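Local atomic coordinates of alpha-1,2-mannosidase (Trichoderma reesei, PDB entry 1HCU), a protein that probably trims alpha-1,2-linked mannose residues from high-mannose N-glycans on glycoproteins, using calcium as its cofactor. Residues Y207-K212 / K266-L271; G223-T228 / F233-G238; G238-S241 / F247-Y250. One frame throughout, in Å; residues are numbered along the deposited sequence.

Overall arrangement
All three contacts lie on the same side of the chain's centre, their centres about 12 to 13 Å apart. Interaction 3 is the buried one, about 11 Å from that centre, and is almost wholly aromatic. Interactions 1 and 2 sit about 21 and 22 Å out and are partly buried, with charge and backbone polarity in play: an arginine over a carbonyl in the first, an aspartate gathering amides in the second. Interaction 1 joins helices 196-209 and 263-280, while the other two follow the connecting chain between them, sharing Gly238. Lys212 and Phe233 tie interaction 1 to interaction 2, and Leu208 packs on Phe247 of interaction 3.

Interaction 1 of 3, residues Y207-K212 / K266-L271; sequences YLLNPK and KDRWVL
Arg268 lays one face of its guanidinium over the carbonyl oxygen of Leu209, which stands 3.0 Å off the plane and is displaced toward the rim. In the alpha/alpha barrel of family 47 mannosidases this links helix 263-280 to the place where helix 196-209 gives way to loop. Although Leu209 O is close to NE, the angle is poor and there is no hydrogen bond between them; the approach is from above the flat group, where the carbonyl's negative end probably still suits the positive charge. The arginine chain, bent at chi2 (-57°) and again at chi3 (-58°), brings the group alongside Leu209 O, and Leu271 CD1, from the same helix, lies against the other face. Nearer the backbone, Arg268 CG meets Leu209 CD2 at 4.0 Å, the apolar share of the contact. Pro211 packs in from the other direction, its ring carbon CD 3.7 Å from Arg268 NH2. The salt bridge from NH2 to Glu216 and a water on NE probably hold the group's rotation. At the guanidinium edge, in its plane, that water accepts from Arg268 NE at 2.8 Å and donates to Leu208 O at 3.0 Å.

Interaction 2 of 3, residues G223-T228 / F233-G238; sequences GTFVST and FQDSSG. With NAG (2-acetamido-2-deoxy-beta-D-glucopyranose), chain E.
Asp235 turns its carboxylate onto the backbone of Thr224 and Phe225, and this is where the contact is tight. OD1 takes the N-H of Thr224 at 2.7 Å, nearly straight at 170°, and OD2 takes the N-H of Phe225 at 3.0 Å; both oxygens use their syn lone pairs, so the carboxylate spans two consecutive amides. OD1 keeps its anti lone pair for the amide of Ser237, two residues on in its own segment, which makes an Asx turn. The torsion that sets this up places CG between the backbone N and the carbonyl carbon (chi1 65°). With an alanine here, the amides of Thr224, Phe225 and Ser237 would probably all lose their acceptor, and the Asx turn its closing bond. Next door, Thr224 OG1 donates to Ser237 O at 2.7 Å, approaching from well above the carbonyl plane, and Gly223 CA comes to 3.3 Å from Asp235 O, with no side chain to come between.

Farther along, strand 225-227 pairs with strand 172-174 in a two-stranded antiparallel sheet, and between 223-228 and 233-238 there is a single backbone bridge, Val226 with Phe233. At the same pair Val226 CG2 sits over the face of the Phe233 ring, 3.8 Å from its centroid in a CH-pi contact, while Gly223 O meets the ring at its edge.

The solvent side is looser: exposed Gln234 reaches across Phe225 with NE2 3.7 Å from Phe225 CB, its amide turned 70° from the ring plane. At the far end of strand 225-227, buried Ser227 bonds Ser229 through OG and shares a hydrogen bond of 3.0 Å between that OG and O6 of the N-acetylglucosamine of the glycan at Asn230.

Interaction 3 of 3, residues G238-S241 / F247-Y250; sequences GSWS and FYEY
Tyr248 reaches from its helix onto the indole of Trp240, so that helix 245-257, part of the alpha/alpha barrel of this family, packs against the loop that leads into it from strand 237-238. CB comes first: it sits over the face of the six-membered ring, 4.0 Å from the centroid in a CH-pi contact, with Trp240 CH2 its nearest atom at 3.7 Å. With CG beside the backbone N (chi1 -69°), the phenol continues across the indole instead of turning off it. CG lies over the CZ2-CH2 bond of Trp240, and CD1 passes over the middle of the indole, 3.8 Å from CE2. The two rings form an offset stack, centroids 4.9 Å apart; the offset carries the far part of the phenol past the indole, and a 29° tilt between the planes adds to the separation. There, at the ring edge, CE1 lies 3.8 Å from Ser239 O, which is near the ring plane. At the tip, OH makes a weak hydrogen bond with Tyr296.

Trp240 also meets Phe316 and touches Thr276 and Leu280 of helix 263-280, which sets it deep among helices. Its side chain lies about 5 Å from that of Asp245, a predicted active-site residue, and about 10 Å from the bound calcium ion; the loop and helix that the stack joins thus lie next to that residue. The packing has a polar cost: Trp240 NE1, 4.1 Å from Tyr248 CD1, is buried here with no hydrogen-bond partner in the model.

Interaction 1 of 3, residues Y207-K212 / K266-L271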
ATOM      1  N   TYR A 207      -8.976  -5.921 -19.498  1.00 13.61           N
ATOM      2  CA  TYR A 207     -10.353  -5.416 -19.464  1.00 13.03           C
ATOM      3  C   TYR A 207     -10.452  -4.028 -18.838  1.00 12.92           C
ATOM      4  O   TYR A 207     -11.388  -3.279 -19.120  1.00 12.93           O
ATOM      5  CB  TYR A 207     -11.237  -6.392 -18.691  1.00 12.78           C
ATOM      6  CG  TYR A 207     -11.424  -7.717 -19.389  1.00 13.80           C
ATOM      7  CD1 TYR A 207     -12.400  -7.874 -20.374  1.00 13.96           C
ATOM      8  CD2 TYR A 207     -10.620  -8.811 -19.078  1.00 13.54           C
ATOM      9  CE1 TYR A 207     -12.575  -9.091 -21.032  1.00 13.27           C
ATOM     10  CE2 TYR A 207     -10.785 -10.036 -19.736  1.00 13.43           C
ATOM     11  CZ  TYR A 207     -11.766 -10.167 -20.706  1.00 13.00           C
ATOM     12  OH  TYR A 207     -11.957 -11.382 -21.328  1.00 13.09           O
ATOM     13  N   LEU A 208      -9.477  -3.694 -17.994  1.00 12.71           N
ATOM     14  CA  LEU A 208      -9.433  -2.405 -17.312  1.00 12.20           C
ATOM     15  C   LEU A 208      -8.743  -1.320 -18.134  1.00 13.61           C
ATOM     16  O   LEU A 208      -8.950  -0.130 -17.890  1.00 11.53           O
ATOM     17  CB  LEU A 208      -8.706  -2.543 -15.974  1.00 12.91           C
ATOM     18  CG  LEU A 208      -9.434  -3.229 -14.813  1.00 14.59           C
ATOM     19  CD1 LEU A 208      -9.882  -4.621 -15.227  1.00 13.61           C
ATOM     20  CD2 LEU A 208      -8.496  -3.301 -13.599  1.00 12.01           C
ATOM     21  N   LEU A 209      -7.932  -1.730 -19.108  1.00 13.64           N
ATOM     22  CA  LEU A 209      -7.200  -0.783 -19.944  1.00 15.49           C
ATOM     23  C   LEU A 209      -8.037  -0.222 -21.095  1.00 16.87           C
ATOM     24  O   LEU A 209      -7.806   0.897 -21.550  1.00 17.41           O
ATOM     25  CB  LEU A 209      -5.922  -1.435 -20.475  1.00 12.78           C
ATOM     26  CG  LEU A 209      -5.011  -2.012 -19.379  1.00 14.37           C
ATOM     27  CD1 LEU A 209      -3.744  -2.573 -20.023  1.00 13.37           C
ATOM     28  CD2 LEU A 209      -4.669  -0.933 -18.334  1.00  9.65           C
ATOM     29  N   ASN A 210      -8.995  -1.007 -21.574  1.00 18.07           N
ATOM     30  CA  ASN A 210      -9.899  -0.571 -22.646  1.00 19.62           C
ATOM     31  C   ASN A 210     -11.299  -0.865 -22.105  1.00 18.97           C
ATOM     32  O   ASN A 210     -11.973  -1.804 -22.531  1.00 18.32           O
ATOM     33  CB  ASN A 210      -9.658  -1.359 -23.936  1.00 19.95           C
ATOM     34  CG  ASN A 210     -10.431  -0.790 -25.123  1.00 23.69           C
ATOM     35  OD1 ASN A 210     -11.248   0.127 -24.977  1.00 24.45           O
ATOM     36  ND2 ASN A 210     -10.179  -1.338 -26.308  1.00 26.99           N
ATOM     37  N   PRO A 211     -11.742  -0.056 -21.137  1.00 19.80           N
ATOM     38  CA  PRO A 211     -13.043  -0.176 -20.477  1.00 19.67           C
ATOM     39  C   PRO A 211     -14.248  -0.204 -21.395  1.00 20.10           C
ATOM     40  O   PRO A 211     -14.459   0.706 -22.197  1.00 21.52           O
ATOM     41  CB  PRO A 211     -13.055   1.023 -19.532  1.00 20.27           C
ATOM     42  CG  PRO A 211     -12.237   2.033 -20.266  1.00 19.14           C
ATOM     43  CD  PRO A 211     -11.081   1.205 -20.758  1.00 18.17           C
ATOM     44  N   LYS A 212     -15.034  -1.268 -21.274  1.00 21.02           N
ATOM     45  CA  LYS A 212     -16.246  -1.424 -22.063  1.00 22.63           C
ATOM     46  C   LYS A 212     -17.409  -1.585 -21.096  1.00 22.34           C
ATOM     47  O   LYS A 212     -17.282  -2.246 -20.061  1.00 22.41           O
ATOM     48  CB  LYS A 212     -16.130  -2.634 -22.992  1.00 24.81           C
ATOM     49  CG  LYS A 212     -14.973  -2.525 -23.979  1.00 28.91           C
ATOM     50  CD  LYS A 212     -14.974  -3.671 -24.974  1.00 32.83           C
ATOM     51  CE  LYS A 212     -13.788  -3.576 -25.920  1.00 33.87           C
ATOM     52  NZ  LYS A 212     -13.773  -2.272 -26.636  1.00 35.47           N
ATOM     53  N   LYS A 266       1.381   2.958 -19.005  1.00  9.45           N
ATOM     54  CA  LYS A 266       1.825   4.321 -18.739  1.00 11.00           C
ATOM     55  C   LYS A 266       0.835   5.331 -19.324  1.00 11.28           C
ATOM     56  O   LYS A 266       0.512   6.330 -18.682  1.00  9.02           O
ATOM     57  CB  LYS A 266       3.206   4.554 -19.357  1.00 11.76           C
ATOM     58  CG  LYS A 266       3.623   6.010 -19.355  1.00 14.80           C
ATOM     59  CD  LYS A 266       4.484   6.358 -20.556  1.00 15.09           C
ATOM     60  CE  LYS A 266       3.738   6.147 -21.854  1.00 16.02           C
ATOM     61  NZ  LYS A 266       4.517   6.605 -23.034  1.00 15.36           N
ATOM     62  N   ASP A 267       0.365   5.073 -20.546  1.00 10.78           N
ATOM     63  CA  ASP A 267      -0.600   5.968 -21.185  1.00 10.79           C
ATOM     64  C   ASP A 267      -1.921   6.009 -20.421  1.00 10.19           C
ATOM     65  O   ASP A 267      -2.521   7.074 -20.278  1.00 10.59           O
ATOM     66  CB  ASP A 267      -0.862   5.554 -22.642  1.00  8.35           C
ATOM     67  CG  ASP A 267       0.279   5.936 -23.584  1.00 11.77           C
ATOM     68  OD1 ASP A 267       1.196   6.680 -23.162  1.00  8.64           O
ATOM     69  OD2 ASP A 267       0.247   5.495 -24.756  1.00 10.96           O
ATOM     70  N   ARG A 268      -2.380   4.860 -19.928  1.00 10.69           N
ATOM     71  CA  ARG A 268      -3.638   4.829 -19.181  1.00 10.16           C
ATOM     72  C   ARG A 268      -3.507   5.603 -17.860  1.00  9.35           C
ATOM     73  O   ARG A 268      -4.482   6.186 -17.370  1.00  8.89           O
ATOM     74  CB  ARG A 268      -4.080   3.380 -18.921  1.00 10.61           C
ATOM     75  CG  ARG A 268      -4.401   2.590 -20.192  1.00 10.22           C
ATOM     76  CD  ARG A 268      -5.490   3.267 -21.034  1.00  8.18           C
ATOM     77  NE  ARG A 268      -6.729   3.448 -20.288  1.00  8.45           N
ATOM     78  CZ  ARG A 268      -7.845   3.976 -20.787  1.00  8.32           C
ATOM     79  NH1 ARG A 268      -7.889   4.386 -22.050  1.00  5.85           N
ATOM     80  NH2 ARG A 268      -8.920   4.092 -20.015  1.00  5.45           N
ATOM     81  N   TRP A 269      -2.300   5.609 -17.301  1.00  7.38           N
ATOM     82  CA  TRP A 269      -2.013   6.323 -16.057  1.00  8.46           C
ATOM     83  C   TRP A 269      -2.071   7.839 -16.297  1.00  9.47           C
ATOM     84  O   TRP A 269      -2.668   8.585 -15.513  1.00  8.72           O
ATOM     85  CB  TRP A 269      -0.608   5.962 -15.550  1.00  8.75           C
ATOM     86  CG  TRP A 269      -0.285   6.550 -14.204  1.00  8.50           C
ATOM     87  CD1 TRP A 269      -0.626   6.037 -12.990  1.00  6.70           C
ATOM     88  CD2 TRP A 269       0.354   7.807 -13.944  1.00  6.47           C
ATOM     89  NE1 TRP A 269      -0.251   6.896 -11.987  1.00  6.35           N
ATOM     90  CE2 TRP A 269       0.353   7.991 -12.542  1.00  5.71           C
ATOM     91  CE3 TRP A 269       0.922   8.795 -14.757  1.00  6.38           C
ATOM     92  CZ2 TRP A 269       0.897   9.130 -11.929  1.00  3.49           C
ATOM     93  CZ3 TRP A 269       1.467   9.932 -14.145  1.00  6.13           C
ATOM     94  CH2 TRP A 269       1.448  10.085 -12.745  1.00  2.76           C
ATOM     95  N   VAL A 270      -1.443   8.280 -17.388  1.00  7.56           N
ATOM     96  CA  VAL A 270      -1.402   9.694 -17.736  1.00  7.52           C
ATOM     97  C   VAL A 270      -2.800  10.282 -17.883  1.00  9.11           C
ATOM     98  O   VAL A 270      -3.041  11.411 -17.457  1.00  8.56           O
ATOM     99  CB  VAL A 270      -0.590   9.945 -19.047  1.00  8.83           C
ATOM    100  CG1 VAL A 270      -0.695  11.410 -19.463  1.00  6.30           C
ATOM    101  CG2 VAL A 270       0.891   9.594 -18.818  1.00  5.59           C
ATOM    102  N   LEU A 271      -3.714   9.517 -18.478  1.00  9.69           N
ATOM    103  CA  LEU A 271      -5.091   9.973 -18.646  1.00  8.74           C
ATOM    104  C   LEU A 271      -5.693  10.113 -17.253  1.00  7.95           C
ATOM    105  O   LEU A 271      -6.300  11.125 -16.919  1.00  6.04           O
ATOM    106  CB  LEU A 271      -5.909   8.950 -19.440  1.00 11.16           C
ATOM    107  CG  LEU A 271      -5.814   8.907 -20.963  1.00 13.42           C
ATOM    108  CD1 LEU A 271      -6.550   7.678 -21.464  1.00 12.45           C
ATOM    109  CD2 LEU A 271      -6.419  10.169 -21.566  1.00 12.76           C
TER
HETATM  110  O   HOH W   1      -7.831   2.603 -17.837  1.00 14.48           O

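Interaction 2 of 3, residues G223-T228 / F233-G238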
ATOM      1  N   GLY A 223     -14.669   2.738 -13.983  1.00  7.56           N
ATOM      2  CA  GLY A 223     -15.616   2.340 -12.951  1.00  5.72           C
ATOM      3  C   GLY A 223     -14.933   1.480 -11.899  1.00  6.88           C
ATOM      4  O   GLY A 223     -13.750   1.172 -12.023  1.00  7.38           O
ATOM      5  N   THR A 224     -15.684   1.073 -10.879  1.00  7.28           N
ATOM      6  CA  THR A 224     -15.150   0.286  -9.777  1.00  9.08           C
ATOM      7  C   THR A 224     -15.323  -1.233  -9.878  1.00 10.15           C
ATOM      8  O   THR A 224     -14.412  -1.987  -9.539  1.00  9.57           O
ATOM      9  CB  THR A 224     -15.770   0.757  -8.435  1.00 11.48           C
ATOM     10  OG1 THR A 224     -15.509   2.151  -8.245  1.00 14.38           O
ATOM     11  CG2 THR A 224     -15.186  -0.018  -7.262  1.00  9.15           C
ATOM     12  N   PHE A 225     -16.486  -1.681 -10.336  1.00 12.29           N
ATOM     13  CA  PHE A 225     -16.750  -3.117 -10.433  1.00 13.34           C
ATOM     14  C   PHE A 225     -16.811  -3.667 -11.851  1.00 13.85           C
ATOM     15  O   PHE A 225     -17.446  -3.089 -12.734  1.00 11.73           O
ATOM     16  CB  PHE A 225     -18.037  -3.448  -9.682  1.00 11.82           C
ATOM     17  CG  PHE A 225     -18.066  -2.900  -8.279  1.00 11.76           C
ATOM     18  CD1 PHE A 225     -18.831  -1.775  -7.971  1.00 11.28           C
ATOM     19  CD2 PHE A 225     -17.319  -3.502  -7.269  1.00  9.26           C
ATOM     20  CE1 PHE A 225     -18.855  -1.260  -6.679  1.00 11.96           C
ATOM     21  CE2 PHE A 225     -17.333  -2.994  -5.972  1.00  9.23           C
ATOM     22  CZ  PHE A 225     -18.104  -1.872  -5.676  1.00 13.11           C
ATOM     23  N   VAL A 226     -16.131  -4.796 -12.042  1.00 14.50           N
ATOM     24  CA  VAL A 226     -16.049  -5.467 -13.334  1.00 14.52           C
ATOM     25  C   VAL A 226     -16.615  -6.887 -13.272  1.00 15.45           C
ATOM     26  O   VAL A 226     -16.319  -7.654 -12.356  1.00 14.49           O
ATOM     27  CB  VAL A 226     -14.584  -5.529 -13.832  1.00 11.42           C
ATOM     28  CG1 VAL A 226     -14.513  -6.271 -15.163  1.00 13.48           C
ATOM     29  CG2 VAL A 226     -14.033  -4.139 -13.988  1.00  9.96           C
ATOM     30  N   SER A 227     -17.440  -7.213 -14.259  1.00 16.10           N
ATOM     31  CA  SER A 227     -18.086  -8.516 -14.375  1.00 16.24           C
ATOM     32  C   SER A 227     -17.060  -9.623 -14.625  1.00 16.60           C
ATOM     33  O   SER A 227     -16.182  -9.478 -15.480  1.00 15.21           O
ATOM     34  CB  SER A 227     -19.088  -8.467 -15.533  1.00 15.83           C
ATOM     35  OG  SER A 227     -19.545  -9.760 -15.875  1.00 19.18           O
ATOM     36  N   THR A 228     -17.169 -10.726 -13.891  1.00 15.88           N
ATOM     37  CA  THR A 228     -16.237 -11.833 -14.075  1.00 17.29           C
ATOM     38  C   THR A 228     -16.618 -12.700 -15.278  1.00 19.16           C
ATOM     39  O   THR A 228     -15.775 -13.409 -15.828  1.00 18.91           O
ATOM     40  CB  THR A 228     -16.160 -12.723 -12.818  1.00 18.20           C
ATOM     41  OG1 THR A 228     -17.450 -13.281 -12.539  1.00 18.65           O
ATOM     42  CG2 THR A 228     -15.698 -11.898 -11.622  1.00 18.92           C
ATOM     43  N   PHE A 233     -17.714  -3.174 -17.504  1.00 17.19           N
ATOM     44  CA  PHE A 233     -17.998  -2.329 -16.344  1.00 17.67           C
ATOM     45  C   PHE A 233     -19.493  -2.100 -16.218  1.00 19.81           C
ATOM     46  O   PHE A 233     -20.219  -2.092 -17.211  1.00 18.15           O
ATOM     47  CB  PHE A 233     -17.294  -0.976 -16.458  1.00 14.93           C
ATOM     48  CG  PHE A 233     -15.803  -1.053 -16.319  1.00 12.95           C
ATOM     49  CD1 PHE A 233     -15.028  -1.631 -17.318  1.00 10.46           C
ATOM     50  CD2 PHE A 233     -15.174  -0.551 -15.185  1.00 10.57           C
ATOM     51  CE1 PHE A 233     -13.647  -1.708 -17.194  1.00 12.38           C
ATOM     52  CE2 PHE A 233     -13.789  -0.622 -15.050  1.00 14.06           C
ATOM     53  CZ  PHE A 233     -13.022  -1.202 -16.057  1.00 11.23           C
ATOM     54  N   GLN A 234     -19.943  -1.899 -14.986  1.00 23.94           N
ATOM     55  CA  GLN A 234     -21.357  -1.679 -14.707  1.00 28.16           C
ATOM     56  C   GLN A 234     -21.627  -0.366 -13.972  1.00 29.35           C
ATOM     57  O   GLN A 234     -22.768  -0.088 -13.585  1.00 29.92           O
ATOM     58  CB  GLN A 234     -21.880  -2.826 -13.864  1.00 31.96           C
ATOM     59  CG  GLN A 234     -20.971  -3.126 -12.706  1.00 35.51           C
ATOM     60  CD  GLN A 234     -21.668  -3.909 -11.642  1.00 38.61           C
ATOM     61  OE1 GLN A 234     -22.205  -4.991 -11.900  1.00 41.63           O
ATOM     62  NE2 GLN A 234     -21.677  -3.370 -10.426  1.00 40.55           N
ATOM     63  N   ASP A 235     -20.577   0.428 -13.767  1.00 28.25           N
ATOM     64  CA  ASP A 235     -20.714   1.707 -13.076  1.00 26.12           C
ATOM     65  C   ASP A 235     -19.638   2.695 -13.535  1.00 24.59           C
ATOM     66  O   ASP A 235     -18.665   2.311 -14.187  1.00 23.94           O
ATOM     67  CB  ASP A 235     -20.610   1.494 -11.567  1.00 25.97           C
ATOM     68  CG  ASP A 235     -19.235   1.008 -11.142  1.00 26.86           C
ATOM     69  OD1 ASP A 235     -18.291   1.823 -11.140  1.00 24.51           O
ATOM     70  OD2 ASP A 235     -19.102  -0.196 -10.825  1.00 29.66           O
ATOM     71  N   SER A 236     -19.825   3.964 -13.188  1.00 20.87           N
ATOM     72  CA  SER A 236     -18.876   5.002 -13.549  1.00 18.79           C
ATOM     73  C   SER A 236     -18.386   5.737 -12.301  1.00 17.92           C
ATOM     74  O   SER A 236     -18.135   6.941 -12.341  1.00 19.10           O
ATOM     75  CB  SER A 236     -19.531   5.997 -14.511  1.00 19.62           C
ATOM     76  OG  SER A 236     -20.010   5.336 -15.672  1.00 21.52           O
ATOM     77  N   SER A 237     -18.250   5.011 -11.194  1.00 15.66           N
ATOM     78  CA  SER A 237     -17.791   5.616  -9.951  1.00 14.73           C
ATOM     79  C   SER A 237     -16.383   5.147  -9.595  1.00 14.24           C
ATOM     80  O   SER A 237     -15.933   4.102 -10.055  1.00 13.89           O
ATOM     81  CB  SER A 237     -18.743   5.271  -8.805  1.00 12.92           C
ATOM     82  OG  SER A 237     -18.623   3.906  -8.448  1.00 18.43           O
ATOM     83  N   GLY A 238     -15.692   5.920  -8.765  1.00 13.27           N
ATOM     84  CA  GLY A 238     -14.349   5.541  -8.378  1.00 12.02           C
ATOM     85  C   GLY A 238     -13.713   6.584  -7.488  1.00 12.91           C
ATOM     86  O   GLY A 238     -14.385   7.529  -7.066  1.00 13.50           O
TER
HETATM   87  C1  NAG E 600     -22.082  -9.147 -18.659  1.00 45.54           C
HETATM   88  C2  NAG E 600     -23.377  -8.830 -19.418  1.00 48.46           C
HETATM   89  C3  NAG E 600     -24.360  -8.119 -18.478  1.00 50.16           C
HETATM   90  C4  NAG E 600     -24.548  -8.896 -17.169  1.00 50.51           C
HETATM   91  C5  NAG E 600     -23.182  -9.206 -16.545  1.00 49.53           C
HETATM   92  C6  NAG E 600     -23.290 -10.062 -15.304  1.00 49.53           C
HETATM   93  C7  NAG E 600     -23.210  -8.378 -21.784  1.00 51.55           C
HETATM   94  C8  NAG E 600     -23.990  -7.481 -22.731  1.00 52.32           C
HETATM   95  N2  NAG E 600     -23.064  -7.955 -20.533  1.00 50.42           N
HETATM   96  O3  NAG E 600     -25.614  -7.962 -19.129  1.00 51.27           O
HETATM   97  O4  NAG E 600     -25.319  -8.122 -16.256  1.00 50.81           O
HETATM   98  O5  NAG E 600     -22.361  -9.921 -17.487  1.00 46.70           O
HETATM   99  O6  NAG E 600     -22.176  -9.868 -14.446  1.00 49.67           O
HETATM  100  O7  NAG E 600     -22.750  -9.447 -22.187  1.00 52.75           O

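Interaction 3 of 3, residues G238-S241 / F247-Y250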
ATOM      1  N   GLY A 238     -15.692   5.920  -8.765  1.00 13.27           N
ATOM      2  CA  GLY A 238     -14.349   5.541  -8.378  1.00 12.02           C
ATOM      3  C   GLY A 238     -13.713   6.584  -7.488  1.00 12.91           C
ATOM      4  O   GLY A 238     -14.385   7.529  -7.066  1.00 13.50           O
ATOM      5  N   SER A 239     -12.420   6.419  -7.220  1.00 11.69           N
ATOM      6  CA  SER A 239     -11.669   7.335  -6.366  1.00 11.04           C
ATOM      7  C   SER A 239     -10.234   6.852  -6.279  1.00 11.33           C
ATOM      8  O   SER A 239      -9.852   5.902  -6.954  1.00 11.78           O
ATOM      9  CB  SER A 239     -12.240   7.322  -4.958  1.00 12.33           C
ATOM     10  OG  SER A 239     -11.943   6.083  -4.329  1.00 10.66           O
ATOM     11  N   TRP A 240      -9.444   7.507  -5.432  1.00 12.20           N
ATOM     12  CA  TRP A 240      -8.068   7.092  -5.223  1.00 12.84           C
ATOM     13  C   TRP A 240      -7.937   6.390  -3.870  1.00 14.25           C
ATOM     14  O   TRP A 240      -6.863   6.358  -3.272  1.00 14.28           O
ATOM     15  CB  TRP A 240      -7.107   8.284  -5.315  1.00 12.02           C
ATOM     16  CG  TRP A 240      -6.835   8.685  -6.740  1.00  9.46           C
ATOM     17  CD1 TRP A 240      -7.707   9.285  -7.602  1.00  8.88           C
ATOM     18  CD2 TRP A 240      -5.636   8.444  -7.487  1.00  9.14           C
ATOM     19  NE1 TRP A 240      -7.131   9.430  -8.840  1.00  7.92           N
ATOM     20  CE2 TRP A 240      -5.861   8.924  -8.803  1.00  8.67           C
ATOM     21  CE3 TRP A 240      -4.396   7.866  -7.176  1.00  8.12           C
ATOM     22  CZ2 TRP A 240      -4.891   8.846  -9.811  1.00  7.99           C
ATOM     23  CZ3 TRP A 240      -3.424   7.786  -8.181  1.00  8.93           C
ATOM     24  CH2 TRP A 240      -3.679   8.274  -9.482  1.00  9.75           C
ATOM     25  N   SER A 241      -9.037   5.819  -3.388  1.00 14.72           N
ATOM     26  CA  SER A 241      -9.004   5.111  -2.114  1.00 16.45           C
ATOM     27  C   SER A 241      -9.504   3.668  -2.251  1.00 15.01           C
ATOM     28  O   SER A 241      -9.293   3.029  -3.279  1.00 14.63           O
ATOM     29  CB  SER A 241      -9.820   5.866  -1.048  1.00 15.87           C
ATOM     30  OG  SER A 241     -11.190   5.903  -1.381  1.00 21.51           O
ATOM     31  N   PHE A 247      -4.998   0.180  -8.263  1.00 11.11           N
ATOM     32  CA  PHE A 247      -5.084  -0.056  -9.708  1.00  9.78           C
ATOM     33  C   PHE A 247      -4.304   1.019 -10.475  1.00  9.58           C
ATOM     34  O   PHE A 247      -3.480   0.703 -11.334  1.00  8.57           O
ATOM     35  CB  PHE A 247      -6.537  -0.053 -10.191  1.00 11.21           C
ATOM     36  CG  PHE A 247      -6.669   0.169 -11.672  1.00 10.94           C
ATOM     37  CD1 PHE A 247      -7.075   1.400 -12.168  1.00  9.93           C
ATOM     38  CD2 PHE A 247      -6.284  -0.822 -12.568  1.00 10.02           C
ATOM     39  CE1 PHE A 247      -7.088   1.650 -13.546  1.00 11.88           C
ATOM     40  CE2 PHE A 247      -6.291  -0.587 -13.941  1.00 11.80           C
ATOM     41  CZ  PHE A 247      -6.691   0.652 -14.433  1.00 12.18           C
ATOM     42  N   TYR A 248      -4.588   2.285 -10.170  1.00  9.51           N
ATOM     43  CA  TYR A 248      -3.897   3.408 -10.800  1.00 10.33           C
ATOM     44  C   TYR A 248      -2.417   3.345 -10.442  1.00 11.33           C
ATOM     45  O   TYR A 248      -1.557   3.622 -11.281  1.00 11.91           O
ATOM     46  CB  TYR A 248      -4.475   4.746 -10.315  1.00  9.25           C
ATOM     47  CG  TYR A 248      -5.880   5.009 -10.806  1.00 10.26           C
ATOM     48  CD1 TYR A 248      -6.878   5.438  -9.933  1.00 10.97           C
ATOM     49  CD2 TYR A 248      -6.216   4.800 -12.139  1.00 10.85           C
ATOM     50  CE1 TYR A 248      -8.178   5.644 -10.377  1.00  9.92           C
ATOM     51  CE2 TYR A 248      -7.506   5.003 -12.593  1.00  8.88           C
ATOM     52  CZ  TYR A 248      -8.482   5.420 -11.709  1.00 10.42           C
ATOM     53  OH  TYR A 248      -9.768   5.596 -12.160  1.00 10.99           O
ATOM     54  N   GLU A 249      -2.134   2.967  -9.197  1.00  9.37           N
ATOM     55  CA  GLU A 249      -0.763   2.853  -8.698  1.00  9.00           C
ATOM     56  C   GLU A 249       0.082   1.889  -9.537  1.00 10.01           C
ATOM     57  O   GLU A 249       1.186   2.234  -9.968  1.00 10.59           O
ATOM     58  CB  GLU A 249      -0.773   2.377  -7.227  1.00  8.20           C
ATOM     59  CG  GLU A 249       0.599   2.273  -6.530  1.00 12.97           C
ATOM     60  CD  GLU A 249       0.512   1.641  -5.127  1.00 15.47           C
ATOM     61  OE1 GLU A 249       1.574   1.360  -4.515  1.00 16.47           O
ATOM     62  OE2 GLU A 249      -0.617   1.426  -4.637  1.00 15.90           O
ATOM     63  N   TYR A 250      -0.425   0.680  -9.762  1.00  9.49           N
ATOM     64  CA  TYR A 250       0.326  -0.320 -10.516  1.00 11.38           C
ATOM     65  C   TYR A 250       0.498  -0.000 -11.995  1.00 10.82           C
ATOM     66  O   TYR A 250       1.385  -0.541 -12.651  1.00 12.02           O
ATOM     67  CB  TYR A 250      -0.301  -1.713 -10.351  1.00 13.58           C
ATOM     68  CG  TYR A 250       0.165  -2.466  -9.112  1.00 16.43           C
ATOM     69  CD1 TYR A 250      -0.219  -3.796  -8.889  1.00 19.58           C
ATOM     70  CD2 TYR A 250       0.953  -1.846  -8.147  1.00 19.30           C
ATOM     71  CE1 TYR A 250       0.167  -4.482  -7.727  1.00 19.49           C
ATOM     72  CE2 TYR A 250       1.345  -2.525  -6.981  1.00 20.46           C
ATOM     73  CZ  TYR A 250       0.946  -3.832  -6.775  1.00 18.02           C
ATOM     74  OH  TYR A 250       1.295  -4.458  -5.603  1.00 13.65           O
TER